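Local coordinates for protein 6-carboxyhexanoate--coa ligase (Bacillus subtilis, PDB 5FLG) that belongs to the 6-carboxyhexanoate--CoA ligase (pimeloyl-CoA synthase) family and binds phosphoaminophosphonic acid-adenylate ester, magnesium ion and pimelic acid, at residues Gln77-His82 / Leu178-Ser183; Asp151-Asn156 / Pro249-Trp254. All blocks are in the same frame, centred on the assembly; numbering follows the deposited sequence.

In the fold
Contacts 1 and 2 lie side by side, their centres about 11 Å apart, and their segments alternate along the chain. Strand 250-252 of contact 2 runs between strands 74-76 and 150-151, and the chain leaving 74-76 enters contact 1 directly. The two meet where Pro78 CD rests 3.7 Å from Ile252 CG2, and again where Lys181 CD lies 3.7 Å from Ile250 CG1. Contact 1 is tied to the nucleotide pocket through Leu178, while the side chain of Ala179 is about 9 Å from the bound pimelic acid. In contact 2, the side chain of Trp152 is about 10 Å from pimelic acid and that of Asp151 about 11 Å from phosphoaminophosphonic acid-adenylate ester.

Contact 1 of 2, residues Gln77-His82 / Leu178-Ser183; sequences QPLPVH and LASKVS. With ANP (phosphoaminophosphonic acid-adenylate ester), chain D.
Helix 170-184, which carries part of the nucleotide pocket, is met by the loop that links strand 74-76 to strand 81-84, with Leu79 and Ser180 at the centre. The backbone N of Leu79 donates a nearly straight hydrogen bond (166°) to Ser180 OG at 3.2 Å. That hydroxyl lies beside its own backbone N (chi1 -61°) and is also hydrogen-bonded to Leu176 O, one turn back in the helix, so a buried oxygen is shared between helix and loop. Pro78 CA comes within 3.5 Å of Ser180 OG. Leu79 sets off toward the helix from its backbone, and its two methyls divide over it: CD1 approaches Ala179 O at 3.9 Å and Ala179 CB at 4.3 Å, whereas CD2 lies 4.0 Å from Ser183 OG. Leu79 thus fits against Ala179, Ser180 and Ser183, all small residues, consistent with the close approach of the loop. Leu178 does not meet the loop; its CD1 reaches phosphoaminophosphonic acid-adenylate ester instead, 3.4 Å from base carbon C6. The helix therefore has the loop and the nucleotide on different flanks. Beyond Leu79 the chain joins the mixed sheet, where Pro80 and His82 make backbone bonds with strand 211-215, and Ala179 touches Tyr212 of that same strand.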
loop_
_atom_site.group_PDB
_atom_site.type_symbol
_atom_site.label_atom_id
_atom_site.label_comp_id
_atom_site.label_asym_id
_atom_site.label_seq_id
_atom_site.Cartn_x
_atom_site.Cartn_y
_atom_site.Cartn_z
ATOM N N GLN A 77 -2.544 22.011 20.175
ATOM C CA GLN A 77 -3.886 21.889 20.704
ATOM C C GLN A 77 -4.946 21.775 19.629
ATOM O O GLN A 77 -4.752 22.246 18.522
ATOM C CB GLN A 77 -4.248 23.114 21.541
ATOM C CG GLN A 77 -3.352 23.335 22.737
ATOM C CD GLN A 77 -3.756 22.500 23.934
ATOM O OE1 GLN A 77 -2.906 21.888 24.544
ATOM N NE2 GLN A 77 -5.049 22.496 24.294
ATOM N N PRO A 78 -6.010 20.999 19.914
ATOM C CA PRO A 78 -7.161 21.019 19.046
ATOM C C PRO A 78 -7.792 22.392 19.101
ATOM O O PRO A 78 -7.693 23.087 20.098
ATOM C CB PRO A 78 -8.092 19.953 19.649
ATOM C CG PRO A 78 -7.743 19.957 21.099
ATOM C CD PRO A 78 -6.257 20.240 21.161
ATOM N N LEU A 79 -8.448 22.770 18.021
ATOM C CA LEU A 79 -9.342 23.914 18.047
ATOM C C LEU A 79 -10.356 23.751 19.156
ATOM O O LEU A 79 -10.864 22.656 19.377
ATOM C CB LEU A 79 -10.065 24.049 16.704
ATOM C CG LEU A 79 -9.189 24.340 15.486
ATOM C CD1 LEU A 79 -9.994 24.124 14.220
ATOM C CD2 LEU A 79 -8.593 25.746 15.515
ATOM N N PRO A 80 -10.758 24.877 19.759
ATOM C CA PRO A 80 -12.018 24.967 20.510
ATOM C C PRO A 80 -13.247 24.570 19.707
ATOM O O PRO A 80 -13.358 24.899 18.523
ATOM C CB PRO A 80 -12.100 26.431 20.911
ATOM C CG PRO A 80 -11.185 27.160 19.971
ATOM C CD PRO A 80 -10.169 26.193 19.436
ATOM N N VAL A 81 -14.072 23.696 20.294
ATOM C CA VAL A 81 -15.228 23.165 19.625
ATOM C C VAL A 81 -16.522 23.798 20.134
ATOM O O VAL A 81 -16.687 24.033 21.316
ATOM C CB VAL A 81 -15.300 21.657 19.871
ATOM C CG1 VAL A 81 -16.615 21.094 19.385
ATOM C CG2 VAL A 81 -14.126 20.992 19.191
ATOM N N HIS A 82 -17.462 24.011 19.229
ATOM C CA HIS A 82 -18.825 24.381 19.582
ATOM C C HIS A 82 -19.797 23.602 18.673
ATOM O O HIS A 82 -19.540 23.413 17.471
ATOM C CB HIS A 82 -19.033 25.894 19.405
ATOM C CG HIS A 82 -20.415 26.350 19.772
ATOM N ND1 HIS A 82 -20.965 26.127 21.016
ATOM C CD2 HIS A 82 -21.400 26.892 19.020
ATOM C CE1 HIS A 82 -22.236 26.490 21.010
ATOM N NE2 HIS A 82 -22.521 26.974 19.816
ATOM N N LEU A 178 -7.584 16.821 11.524
ATOM C CA LEU A 178 -7.416 17.448 10.220
ATOM C C LEU A 178 -7.635 18.951 10.274
ATOM O O LEU A 178 -6.830 19.725 9.760
ATOM C CB LEU A 178 -8.365 16.810 9.199
ATOM C CG LEU A 178 -8.148 17.240 7.747
ATOM C CD1 LEU A 178 -8.693 16.188 6.787
ATOM C CD2 LEU A 178 -8.813 18.587 7.499
ATOM N N ALA A 179 -8.792 19.342 10.807
ATOM C CA ALA A 179 -9.163 20.705 10.842
ATOM C C ALA A 179 -8.176 21.537 11.626
ATOM O O ALA A 179 -7.925 22.669 11.253
ATOM C CB ALA A 179 -10.554 20.912 11.369
ATOM N N SER A 180 -7.676 21.003 12.736
ATOM C CA SER A 180 -6.665 21.713 13.496
ATOM C C SER A 180 -5.349 21.908 12.731
ATOM O O SER A 180 -4.741 22.988 12.749
ATOM C CB SER A 180 -6.422 20.999 14.822
ATOM O OG SER A 180 -7.612 20.981 15.562
ATOM N N LYS A 181 -4.880 20.859 12.079
ATOM C CA LYS A 181 -3.702 21.017 11.251
ATOM C C LYS A 181 -3.936 22.051 10.156
ATOM O O LYS A 181 -3.118 22.953 9.957
ATOM C CB LYS A 181 -3.287 19.711 10.595
ATOM C CG LYS A 181 -2.315 19.947 9.457
ATOM C CD LYS A 181 -1.524 18.715 9.072
ATOM C CE LYS A 181 -0.831 18.962 7.754
ATOM N NZ LYS A 181 0.087 17.872 7.363
ATOM N N VAL A 182 -5.080 21.945 9.481
ATOM C CA VAL A 182 -5.357 22.796 8.356
ATOM C C VAL A 182 -5.483 24.251 8.814
ATOM O O VAL A 182 -4.949 25.152 8.181
ATOM C CB VAL A 182 -6.611 22.329 7.616
ATOM C CG1 VAL A 182 -7.053 23.359 6.593
ATOM C CG2 VAL A 182 -6.332 21.005 6.917
ATOM N N SER A 183 -6.197 24.476 9.908
ATOM C CA SER A 183 -6.475 25.836 10.351
ATOM C C SER A 183 -5.219 26.596 10.787
ATOM O O SER A 183 -5.190 27.827 10.771
ATOM C CB SER A 183 -7.448 25.799 11.488
ATOM O OG SER A 183 -7.857 27.097 11.846
HETATM P PG ANP D . -13.737 7.706 5.451
HETATM O O1G ANP D . -13.375 6.246 5.459
HETATM O O2G ANP D . -15.223 7.928 5.377
HETATM O O3G ANP D . -13.114 8.539 6.524
HETATM P PB ANP D . -12.654 9.888 3.751
HETATM O O1B ANP D . -11.757 10.270 4.875
HETATM O O2B ANP D . -12.255 9.938 2.323
HETATM N N3B ANP D . -13.097 8.230 3.955
HETATM P PA ANP D . -14.566 11.524 5.148
HETATM O O1A ANP D . -16.012 11.414 5.306
HETATM O O2A ANP D . -13.605 11.338 6.287
HETATM O O3A ANP D . -14.062 10.678 3.875
HETATM O "O5'" ANP D . -14.346 13.044 4.542
HETATM C "C5'" ANP D . -15.322 13.636 3.732
HETATM C "C4'" ANP D . -14.651 14.286 2.520
HETATM O "O4'" ANP D . -13.658 15.210 2.983
HETATM C "C3'" ANP D . -13.931 13.268 1.649
HETATM O "O3'" ANP D . -14.768 12.792 0.601
HETATM C "C2'" ANP D . -12.810 14.073 1.061
HETATM O "O2'" ANP D . -13.323 14.849 -0.023
HETATM C "C1'" ANP D . -12.477 14.995 2.200
HETATM N N9 ANP D . -11.376 14.411 2.973
HETATM C C8 ANP D . -11.421 13.345 3.849
HETATM N N7 ANP D . -10.209 13.167 4.425
HETATM C C5 ANP D . -9.372 14.101 3.879
HETATM C C6 ANP D . -7.950 14.467 3.984
HETATM N N6 ANP D . -7.104 13.800 4.774
HETATM N N1 ANP D . -7.491 15.513 3.261
HETATM C C2 ANP D . -8.296 16.186 2.430
HETATM N N3 ANP D . -9.617 15.975 2.315
HETATM C C4 ANP D . -10.154 14.891 2.924
#

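Contact 2 of 2, residues Asp151-Asn156 / Pro249-Trp254; sequences DWPDAN and PILIEW
Trp152 lies with one indole face on Ile252, just past a short parallel strand pairing of Asp151 with Leu251. Ile252 CG2 stands over the five-membered ring, 3.6 Å from its centroid and 16° off the normal, a CH-pi contact; this methyl is anti to its own backbone N. On the strand side, Ile252 N donates to Asp151 O at 2.9 Å and Asp151 N to Ile250 O at 3.1 Å, the latter more bent (138°). Asn156, in the first turn of helix 154-164, then joins the helix to the chain just past strand 250-252. Its ND2 donates to Trp254 O at 2.9 Å, in the amide plane and on a carbonyl lone pair. Its OD1 accepts from Trp254 N at 2.9 Å, less well directed, with a C=O...donor angle of 110° and the donor tilted from the carbonyl plane. The side-chain amide thus takes up both the N-H and the C=O of one residue, as a backbone partner in a sheet would. Trp152 NE1 also donates to Asn156 OD1 at 2.9 Å, close to the ring plane and on a lone pair, which would help fix the rotation of both groups.

In the next shell, Phe157 meets Trp152 edge-to-face, and Trp160 packs edge-to-face with Trp254. Asp151 OD1 accepts from Trp152 N, while Asp151 OD2 anchors the pairing to strand 26-36, taking both a salt bridge from Arg33 NE and a hydrogen bond from Leu34 N.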
loop_
_atom_site.group_PDB
_atom_site.type_symbol
_atom_site.label_atom_id
_atom_site.label_comp_id
_atom_site.label_asym_id
_atom_site.label_seq_id
_atom_site.Cartn_x
_atom_site.Cartn_y
_atom_site.Cartn_z
ATOM N N ASP A 151 -2.396 13.199 13.397
ATOM C CA ASP A 151 -3.079 12.169 14.223
ATOM C C ASP A 151 -3.218 12.707 15.627
ATOM O O ASP A 151 -2.709 13.803 15.937
ATOM C CB ASP A 151 -2.230 10.909 14.256
ATOM C CG ASP A 151 -3.055 9.611 14.490
ATOM O OD1 ASP A 151 -4.183 9.684 15.015
ATOM O OD2 ASP A 151 -2.582 8.543 14.057
ATOM N N TRP A 152 -3.903 11.936 16.477
ATOM C CA TRP A 152 -4.283 12.365 17.795
ATOM C C TRP A 152 -4.329 11.093 18.632
ATOM O O TRP A 152 -5.230 10.308 18.454
ATOM C CB TRP A 152 -5.682 12.963 17.729
ATOM C CG TRP A 152 -6.082 13.695 18.951
ATOM C CD1 TRP A 152 -5.572 13.530 20.198
ATOM C CD2 TRP A 152 -7.207 14.552 19.095
ATOM N NE1 TRP A 152 -6.253 14.295 21.090
ATOM C CE2 TRP A 152 -7.272 14.930 20.437
ATOM C CE3 TRP A 152 -8.190 15.005 18.227
ATOM C CZ2 TRP A 152 -8.153 15.900 20.889
ATOM C CZ3 TRP A 152 -9.136 15.849 18.699
ATOM C CH2 TRP A 152 -9.123 16.300 20.021
ATOM N N PRO A 153 -3.286 10.839 19.423
ATOM C CA PRO A 153 -3.257 9.684 20.315
ATOM C C PRO A 153 -4.570 9.472 21.059
ATOM O O PRO A 153 -5.105 10.390 21.743
ATOM C CB PRO A 153 -2.111 10.005 21.274
ATOM C CG PRO A 153 -1.199 10.920 20.468
ATOM C CD PRO A 153 -2.117 11.736 19.609
ATOM N N ASP A 154 -5.142 8.288 20.844
ATOM C CA ASP A 154 -6.449 8.007 21.379
ATOM C C ASP A 154 -6.669 8.417 22.840
ATOM O O ASP A 154 -7.743 8.870 23.224
ATOM C CB ASP A 154 -6.751 6.518 21.224
ATOM C CG ASP A 154 -8.214 6.249 21.284
ATOM O OD1 ASP A 154 -8.929 6.802 20.402
ATOM O OD2 ASP A 154 -8.674 5.758 22.345
ATOM N N ALA A 155 -5.711 8.135 23.682
ATOM C CA ALA A 155 -5.920 8.309 25.128
ATOM C C ALA A 155 -6.157 9.781 25.452
ATOM O O ALA A 155 -7.082 10.158 26.193
ATOM C CB ALA A 155 -4.706 7.772 25.881
ATOM N N ASN A 156 -5.437 10.641 24.739
ATOM C CA ASN A 156 -5.594 12.080 24.949
ATOM C C ASN A 156 -6.906 12.545 24.322
ATOM O O ASN A 156 -7.694 13.224 24.949
ATOM C CB ASN A 156 -4.363 12.787 24.384
ATOM C CG ASN A 156 -4.451 14.305 24.489
ATOM O OD1 ASN A 156 -5.119 14.912 23.685
ATOM N ND2 ASN A 156 -4.092 14.826 25.638
ATOM N N PRO A 249 4.229 17.151 9.715
ATOM C CA PRO A 249 3.655 16.196 10.654
ATOM C C PRO A 249 3.150 16.860 11.923
ATOM O O PRO A 249 3.821 17.701 12.508
ATOM C CB PRO A 249 4.805 15.228 10.948
ATOM C CG PRO A 249 6.051 15.944 10.569
ATOM C CD PRO A 249 5.694 17.027 9.595
ATOM N N ILE A 250 1.932 16.509 12.308
ATOM C CA ILE A 250 1.240 17.145 13.387
ATOM C C ILE A 250 0.668 16.060 14.304
ATOM O O ILE A 250 0.041 15.112 13.838
ATOM C CB ILE A 250 0.102 17.994 12.845
ATOM C CG1 ILE A 250 0.666 19.194 12.049
ATOM C CG2 ILE A 250 -0.745 18.515 13.979
ATOM C CD1 ILE A 250 1.082 20.346 12.930
ATOM N N LEU A 251 0.913 16.197 15.595
ATOM C CA LEU A 251 0.157 15.445 16.598
ATOM C C LEU A 251 -0.696 16.390 17.409
ATOM O O LEU A 251 -0.257 17.485 17.758
ATOM C CB LEU A 251 1.088 14.702 17.538
ATOM C CG LEU A 251 1.806 13.507 16.945
ATOM C CD1 LEU A 251 2.794 12.930 17.960
ATOM C CD2 LEU A 251 0.833 12.436 16.478
ATOM N N ILE A 252 -1.931 15.988 17.679
ATOM C CA ILE A 252 -2.796 16.763 18.533
ATOM C C ILE A 252 -2.597 16.308 19.996
ATOM O O ILE A 252 -2.634 15.122 20.307
ATOM C CB ILE A 252 -4.254 16.583 18.144
ATOM C CG1 ILE A 252 -4.449 16.878 16.667
ATOM C CG2 ILE A 252 -5.129 17.443 19.019
ATOM C CD1 ILE A 252 -4.134 18.312 16.288
ATOM N N GLU A 253 -2.397 17.251 20.898
ATOM C CA GLU A 253 -2.393 16.939 22.311
ATOM C C GLU A 253 -3.142 18.026 23.016
ATOM O O GLU A 253 -2.728 19.190 23.008
ATOM C CB GLU A 253 -0.982 16.843 22.873
ATOM C CG GLU A 253 -0.972 16.253 24.275
ATOM C CD GLU A 253 0.288 16.560 25.064
ATOM O OE1 GLU A 253 1.399 16.490 24.484
ATOM O OE2 GLU A 253 0.155 16.810 26.288
ATOM N N TRP A 254 -4.288 17.662 23.573
ATOM C CA TRP A 254 -5.043 18.612 24.352
ATOM C C TRP A 254 -4.516 18.660 25.783
ATOM O O TRP A 254 -4.231 17.630 26.365
ATOM C CB TRP A 254 -6.477 18.220 24.345
ATOM C CG TRP A 254 -7.284 18.932 25.350
ATOM C CD1 TRP A 254 -7.740 20.201 25.266
ATOM C CD2 TRP A 254 -7.784 18.398 26.576
ATOM N NE1 TRP A 254 -8.487 20.503 26.373
ATOM C CE2 TRP A 254 -8.548 19.402 27.184
ATOM C CE3 TRP A 254 -7.699 17.147 27.196
ATOM C CZ2 TRP A 254 -9.246 19.197 28.368
ATOM C CZ3 TRP A 254 -8.368 16.955 28.390
ATOM C CH2 TRP A 254 -9.109 17.988 28.974
#